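Glyoxalase family protein (Listeria monocytogenes, PDB 2P7Q) catalyses the manganese-dependent hydration of the antibiotic fosfomycin, opening its epoxide to a diol and so conferring resistance to the drug. Local coordinates at residues 107-112 / 117-122; 22-27 / 87-92. The protein carries 1 engineered substitution. All coordinates share one frame; numbering follows the deposited sequence.

Contact 1. Residues 107-112 / 117-122. With MN (manganese (II) ion), chain G; GG6 ([(1S,2S)-1,2-dihydroxypropyl]phosphonic acid), chain H.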
loop_
_atom_site.group_PDB
_atom_site.type_symbol
_atom_site.label_atom_id
_atom_site.label_comp_id
_atom_site.label_asym_id
_atom_site.label_seq_id
_atom_site.Cartn_x
_atom_site.Cartn_y
_atom_site.Cartn_z
ATOM N N ILE A 107 9.635 9.706 7.877
ATOM C CA ILE A 107 10.718 9.754 6.892
ATOM C C ILE A 107 10.098 9.314 5.571
ATOM O O ILE A 107 9.549 8.216 5.472
ATOM C CB ILE A 107 11.873 8.757 7.194
ATOM C CG1 ILE A 107 12.541 9.070 8.528
ATOM C CG2 ILE A 107 12.917 8.830 6.095
ATOM C CD1 ILE A 107 13.526 7.985 8.959
ATOM N N TYR A 108 10.166 10.167 4.559
ATOM C CA TYR A 108 9.614 9.811 3.254
ATOM C C TYR A 108 10.766 9.650 2.275
ATOM O O TYR A 108 11.781 10.337 2.391
ATOM C CB TYR A 108 8.639 10.890 2.766
ATOM C CG TYR A 108 7.234 10.771 3.341
ATOM C CD1 TYR A 108 6.796 11.594 4.385
ATOM C CD2 TYR A 108 6.331 9.847 2.816
ATOM C CE1 TYR A 108 5.486 11.499 4.880
ATOM C CE2 TYR A 108 5.030 9.745 3.308
ATOM C CZ TYR A 108 4.612 10.572 4.333
ATOM O OH TYR A 108 3.305 10.461 4.781
ATOM N N PHE A 109 10.611 8.748 1.310
ATOM C CA PHE A 109 11.668 8.505 0.343
ATOM C C PHE A 109 11.193 7.587 -0.775
ATOM O O PHE A 109 10.195 6.887 -0.623
ATOM C CB PHE A 109 12.861 7.884 1.070
ATOM C CG PHE A 109 12.546 6.577 1.750
ATOM C CD1 PHE A 109 12.675 5.374 1.067
ATOM C CD2 PHE A 109 12.113 6.551 3.071
ATOM C CE1 PHE A 109 12.376 4.163 1.688
ATOM C CE2 PHE A 109 11.809 5.348 3.703
ATOM C CZ PHE A 109 11.941 4.151 3.009
ATOM N N TYR A 110 11.900 7.574 -1.902
ATOM C CA TYR A 110 11.477 6.712 -2.999
ATOM C C TYR A 110 12.379 5.503 -3.194
ATOM O O TYR A 110 13.428 5.392 -2.577
ATOM C CB TYR A 110 11.454 7.466 -4.322
ATOM C CG TYR A 110 10.601 8.702 -4.349
ATOM C CD1 TYR A 110 11.101 9.917 -3.893
ATOM C CD2 TYR A 110 9.294 8.660 -4.840
ATOM C CE1 TYR A 110 10.328 11.054 -3.928
ATOM C CE2 TYR A 110 8.513 9.795 -4.877
ATOM C CZ TYR A 110 9.035 10.984 -4.422
ATOM O OH TYR A 110 8.285 12.120 -4.461
ATOM N N ASP A 111 11.939 4.585 -4.046
ATOM C CA ASP A 111 12.748 3.438 -4.378
ATOM C C ASP A 111 13.291 3.915 -5.719
ATOM O O ASP A 111 13.472 5.122 -5.898
ATOM C CB ASP A 111 11.904 2.173 -4.533
ATOM C CG ASP A 111 10.887 2.278 -5.638
ATOM O OD1 ASP A 111 10.320 1.232 -6.016
ATOM O OD2 ASP A 111 10.648 3.398 -6.117
ATOM N N PHE A 112 13.521 3.016 -6.670
ATOM C CA PHE A 112 14.061 3.453 -7.954
ATOM C C PHE A 112 12.985 3.563 -9.008
ATOM O O PHE A 112 13.262 3.948 -10.150
ATOM C CB PHE A 112 15.138 2.486 -8.431
ATOM C CG PHE A 112 16.201 2.241 -7.419
ATOM C CD1 PHE A 112 16.333 0.992 -6.823
ATOM C CD2 PHE A 112 17.043 3.277 -7.015
ATOM C CE1 PHE A 112 17.286 0.779 -5.832
ATOM C CE2 PHE A 112 18.003 3.079 -6.019
ATOM C CZ PHE A 112 18.123 1.828 -5.426
ATOM N N PHE A 117 7.655 5.745 -0.179
ATOM C CA PHE A 117 7.662 4.942 1.031
ATOM C C PHE A 117 7.746 5.864 2.219
ATOM O O PHE A 117 8.116 7.036 2.091
ATOM C CB PHE A 117 8.872 3.990 1.071
ATOM C CG PHE A 117 8.724 2.777 0.208
ATOM C CD1 PHE A 117 9.106 2.805 -1.122
ATOM C CD2 PHE A 117 8.147 1.621 0.716
ATOM C CE1 PHE A 117 8.913 1.703 -1.945
ATOM C CE2 PHE A 117 7.949 0.508 -0.099
ATOM C CZ PHE A 117 8.333 0.553 -1.435
ATOM N N GLU A 118 7.415 5.325 3.382
ATOM C CA GLU A 118 7.472 6.096 4.610
ATOM C C GLU A 118 7.699 5.224 5.819
ATOM O O GLU A 118 7.161 4.131 5.919
ATOM C CB GLU A 118 6.179 6.892 4.819
ATOM C CG GLU A 118 5.972 7.340 6.265
ATOM C CD GLU A 118 4.644 8.043 6.479
ATOM O OE1 GLU A 118 3.672 7.675 5.776
ATOM O OE2 GLU A 118 4.571 8.946 7.350
ATOM N N LEU A 119 8.512 5.728 6.731
ATOM C CA LEU A 119 8.774 5.046 7.981
ATOM C C LEU A 119 8.160 6.003 8.999
ATOM O O LEU A 119 8.707 7.070 9.277
ATOM C CB LEU A 119 10.281 4.889 8.200
ATOM C CG LEU A 119 10.982 3.945 7.228
ATOM C CD1 LEU A 119 12.467 3.904 7.555
ATOM C CD2 LEU A 119 10.376 2.565 7.343
ATOM N N HIS A 120 7.006 5.622 9.530
ATOM C CA HIS A 120 6.272 6.450 10.481
ATOM C C HIS A 120 6.505 6.079 11.937
ATOM O O HIS A 120 6.483 4.908 12.313
ATOM C CB HIS A 120 4.767 6.366 10.158
ATOM C CG HIS A 120 3.896 7.268 10.984
ATOM N ND1 HIS A 120 4.043 8.639 11.005
ATOM C CD2 HIS A 120 2.829 6.994 11.773
ATOM C CE1 HIS A 120 3.104 9.171 11.767
ATOM N NE2 HIS A 120 2.355 8.194 12.244
ATOM N N ALA A 121 6.754 7.099 12.746
ATOM C CA ALA A 121 6.938 6.926 14.179
ATOM C C ALA A 121 5.623 7.497 14.707
ATOM O O ALA A 121 4.896 8.155 13.962
ATOM C CB ALA A 121 8.125 7.743 14.670
ATOM N N GLY A 122 5.291 7.271 15.967
ATOM C CA GLY A 122 4.022 7.798 16.425
ATOM C C GLY A 122 2.926 6.887 15.901
ATOM O O GLY A 122 3.098 6.220 14.881
HETATM MN MN MN G . 1.483 8.719 5.734
HETATM O O1 GG6 H . 2.017 10.169 7.188
HETATM C C2 GG6 H . 1.014 10.738 8.080
HETATM C C3 GG6 H . 1.741 11.572 9.198
HETATM C C1 GG6 H . 0.012 11.670 7.297
HETATM O O2 GG6 H . 0.698 12.760 6.698
HETATM P P GG6 H . -0.860 10.807 6.013
HETATM O O3 GG6 H . -1.663 9.620 6.619
HETATM O O4 GG6 H . -1.751 11.740 5.385
HETATM O O5 GG6 H . 0.147 10.244 4.927
#
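I107 to F109 pair with F117 to L119 as the two antiparallel strands of a beta hairpin, with short-segment axes 4.8 Å apart. I107 and L119 form one hydrogen-bonded pair, and F109 and F117 form the other. Each pair exchanges two backbone N-H to O bonds. The shortest of the four runs from F117 N to F109 O, at 2.8 Å. Y108 and E118 form the non-hydrogen-bonded pair between them, and their side chains share the face of the sheet that carries the metal site.

These two side chains run alongside each other in the same direction. E118 CG sits over one face of the Y108 ring, toward its rim, in a CH-pi contact. The E118 chain is extended, with CG anti to the backbone N (chi1 161°), and this carries the carboxylate to the metal. E118 OE1 binds manganese at 2.4 Å. The product diol chelates manganese through its O1 at 2.1 Å and its O5 at 2.2 Å. Y108 OH donates a hydrogen bond of 2.7 Å to O1 of the diol. S106 OG is hydrogen-bonded to E118 OE2 and helps to position the carboxylate. H69 of the same chain and H7 of the second subunit also bind the manganese, so the site spans the dimer interface. Y108 OH lies 2.7 Å from manganese, a long metal contact.

The other face of the sheet is apolar. F117 CB lies over one face of the F109 ring, 3.6 Å from F109 CE1. L119 CG meets the edge of that ring, in its plane.

Strand 69-73 flanks strand 116-120 and bonds to it at E118 and H120. On the apolar face, F109 and L119 rest on F26 of helix 15-26, while I107 and L119 pack on Y82 of helix 79-87.

Contact 2. Residues 22-27 / 87-92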
loop_
_atom_site.group_PDB
_atom_site.type_symbol
_atom_site.label_atom_id
_atom_site.label_comp_id
_atom_site.label_asym_id
_atom_site.label_seq_id
_atom_site.Cartn_x
_atom_site.Cartn_y
_atom_site.Cartn_z
ATOM N N LEU A 22 15.323 -3.277 -0.858
ATOM C CA LEU A 22 14.404 -3.808 0.144
ATOM C C LEU A 22 15.099 -4.542 1.278
ATOM O O LEU A 22 14.717 -4.406 2.443
ATOM C CB LEU A 22 13.397 -4.762 -0.509
ATOM C CG LEU A 22 12.372 -4.193 -1.493
ATOM C CD1 LEU A 22 11.610 -5.320 -2.134
ATOM C CD2 LEU A 22 11.419 -3.262 -0.761
ATOM N N GLN A 23 16.114 -5.331 0.941
ATOM C CA GLN A 23 16.838 -6.084 1.950
ATOM C C GLN A 23 17.704 -5.171 2.813
ATOM O O GLN A 23 17.835 -5.392 4.020
ATOM C CB GLN A 23 17.695 -7.152 1.281
ATOM C CG GLN A 23 16.909 -8.004 0.303
ATOM C CD GLN A 23 17.765 -9.011 -0.425
ATOM O OE1 GLN A 23 18.895 -8.717 -0.810
ATOM N NE2 GLN A 23 17.221 -10.206 -0.640
ATOM N N ASN A 24 18.287 -4.140 2.211
ATOM C CA ASN A 24 19.133 -3.235 2.982
ATOM C C ASN A 24 18.326 -2.394 3.960
ATOM O O ASN A 24 18.573 -2.410 5.163
ATOM C CB ASN A 24 19.932 -2.294 2.064
ATOM C CG ASN A 24 21.147 -2.957 1.444
ATOM O OD1 ASN A 24 21.552 -4.046 1.844
ATOM N ND2 ASN A 24 21.742 -2.290 0.466
ATOM N N ILE A 25 17.357 -1.658 3.432
ATOM C CA ILE A 25 16.529 -0.782 4.248
ATOM C C ILE A 25 15.521 -1.476 5.166
ATOM O O ILE A 25 15.526 -1.268 6.378
ATOM C CB ILE A 25 15.782 0.215 3.347
ATOM C CG1 ILE A 25 16.803 0.993 2.513
ATOM C CG2 ILE A 25 14.946 1.165 4.188
ATOM C CD1 ILE A 25 16.208 1.994 1.567
ATOM N N PHE A 26 14.670 -2.315 4.589
ATOM C CA PHE A 26 13.641 -2.995 5.363
ATOM C C PHE A 26 13.979 -4.372 5.914
ATOM O O PHE A 26 13.094 -5.052 6.423
ATOM C CB PHE A 26 12.367 -3.119 4.528
ATOM C CG PHE A 26 11.920 -1.830 3.901
ATOM C CD1 PHE A 26 12.383 -1.454 2.646
ATOM C CD2 PHE A 26 11.023 -0.999 4.552
ATOM C CE1 PHE A 26 11.953 -0.269 2.045
ATOM C CE2 PHE A 26 10.591 0.187 3.955
ATOM C CZ PHE A 26 11.057 0.549 2.700
ATOM N N ASN A 27 15.234 -4.800 5.828
ATOM C CA ASN A 27 15.591 -6.125 6.330
ATOM C C ASN A 27 14.620 -7.130 5.706
ATOM O O ASN A 27 14.231 -8.105 6.345
ATOM C CB ASN A 27 15.458 -6.181 7.864
ATOM C CG ASN A 27 16.518 -5.348 8.594
ATOM O OD1 ASN A 27 16.672 -4.153 8.355
ATOM N ND2 ASN A 27 17.243 -5.990 9.503
ATOM N N LYS A 87 20.160 7.632 3.913
ATOM C CA LYS A 87 21.160 8.565 3.413
ATOM C C LYS A 87 22.405 7.815 2.903
ATOM O O LYS A 87 22.954 8.133 1.846
ATOM C CB LYS A 87 21.553 9.533 4.535
ATOM C CG LYS A 87 22.423 10.700 4.096
ATOM C CD LYS A 87 22.937 11.517 5.283
ATOM C CE LYS A 87 21.803 12.129 6.108
ATOM N NZ LYS A 87 22.297 12.941 7.274
ATOM N N ALA A 88 22.833 6.807 3.654
ATOM C CA ALA A 88 24.012 6.036 3.293
ATOM C C ALA A 88 23.885 5.266 1.989
ATOM O O ALA A 88 24.876 4.746 1.486
ATOM C CB ALA A 88 24.364 5.082 4.412
ATOM N N LEU A 89 22.679 5.173 1.444
ATOM C CA LEU A 89 22.482 4.455 0.193
ATOM C C LEU A 89 22.129 5.452 -0.905
ATOM O O LEU A 89 21.729 5.074 -2.000
ATOM C CB LEU A 89 21.378 3.399 0.348
ATOM C CG LEU A 89 21.687 2.249 1.323
ATOM C CD1 LEU A 89 20.494 1.324 1.464
ATOM C CD2 LEU A 89 22.887 1.470 0.833
ATOM N N GLY A 90 22.287 6.734 -0.593
ATOM C CA GLY A 90 21.991 7.777 -1.555
ATOM C C GLY A 90 20.589 7.772 -2.147
ATOM O O GLY A 90 20.394 8.255 -3.263
ATOM N N VAL A 91 19.597 7.233 -1.441
ATOM C CA VAL A 91 18.253 7.262 -2.010
ATOM C C VAL A 91 17.640 8.621 -1.679
ATOM O O VAL A 91 17.917 9.203 -0.629
ATOM C CB VAL A 91 17.345 6.114 -1.481
ATOM C CG1 VAL A 91 18.108 4.794 -1.477
ATOM C CG2 VAL A 91 16.807 6.448 -0.122
ATOM N N GLU A 92 16.831 9.137 -2.591
ATOM C CA GLU A 92 16.202 10.439 -2.406
ATOM C C GLU A 92 15.232 10.457 -1.221
ATOM O O GLU A 92 14.419 9.551 -1.079
ATOM C CB GLU A 92 15.462 10.825 -3.686
ATOM C CG GLU A 92 14.815 12.192 -3.639
ATOM C CD GLU A 92 13.940 12.455 -4.846
ATOM O OE1 GLU A 92 13.253 13.505 -4.862
ATOM O OE2 GLU A 92 13.941 11.609 -5.775
#
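L89 packs on N24 and I25 in a small, mainly apolar helix-to-turn contact on the helical side of a glyoxalase-family fold. The last turns of helix 15-26 meet the loop that follows helix 79-87. A type I beta turn from K87 to G90 leads out of helix 79-87, closed by a hydrogen bond from G90 N to K87 O. L89 is the third residue of the turn, and its side chain reaches across to the helix. The contact is partly buried: L89 and N24 are exposed, while I25 is buried.

The contact buries 152 Å² in all, and L89 meets two successive helix residues. The side chains of I25 and L89 run antiparallel, I25 toward the turn and L89 toward the helix. In I25, chi1 of -57° turns CG1 away from the carbonyl carbon, and this brings it to L89 CD1. N24 comes at L89 on a slant and offers its CB, and its ND2 lies near both leucine methyls.

I86 of helix 79-87 continues the apolar patch by touching both I25 and V91. A polar link lies close by: R85 of the same helix is hydrogen-bonded to N24 O and N27 OD1, so the end of helix 15-26 is tied to helix 79-87 as well as packed on its turn. At the centre of the contact, L89 CD1 sits 3.7 Å from N24 CB and 3.9 Å from I25 CG1.

Overall arrangement
The centres of the two contacts are 11 Å apart. Contact 2 closes along the chain before contact 1 opens, and the loop after helix 79-87 leads from one to the other. They meet where helix 15-26 lies against the apolar face of the sheet formed by 69-73, 116-120 and 106-110. The F26 ring packs on F109 and F117, and E92 O of the loop touches F109 CB. The hairpin of contact 1 therefore has the manganese and product on one face and helix 15-26 with the turn of contact 2 on the other. I25 is about 10 Å from E118, side chain to side chain, so contact 2 is structural packing behind the site.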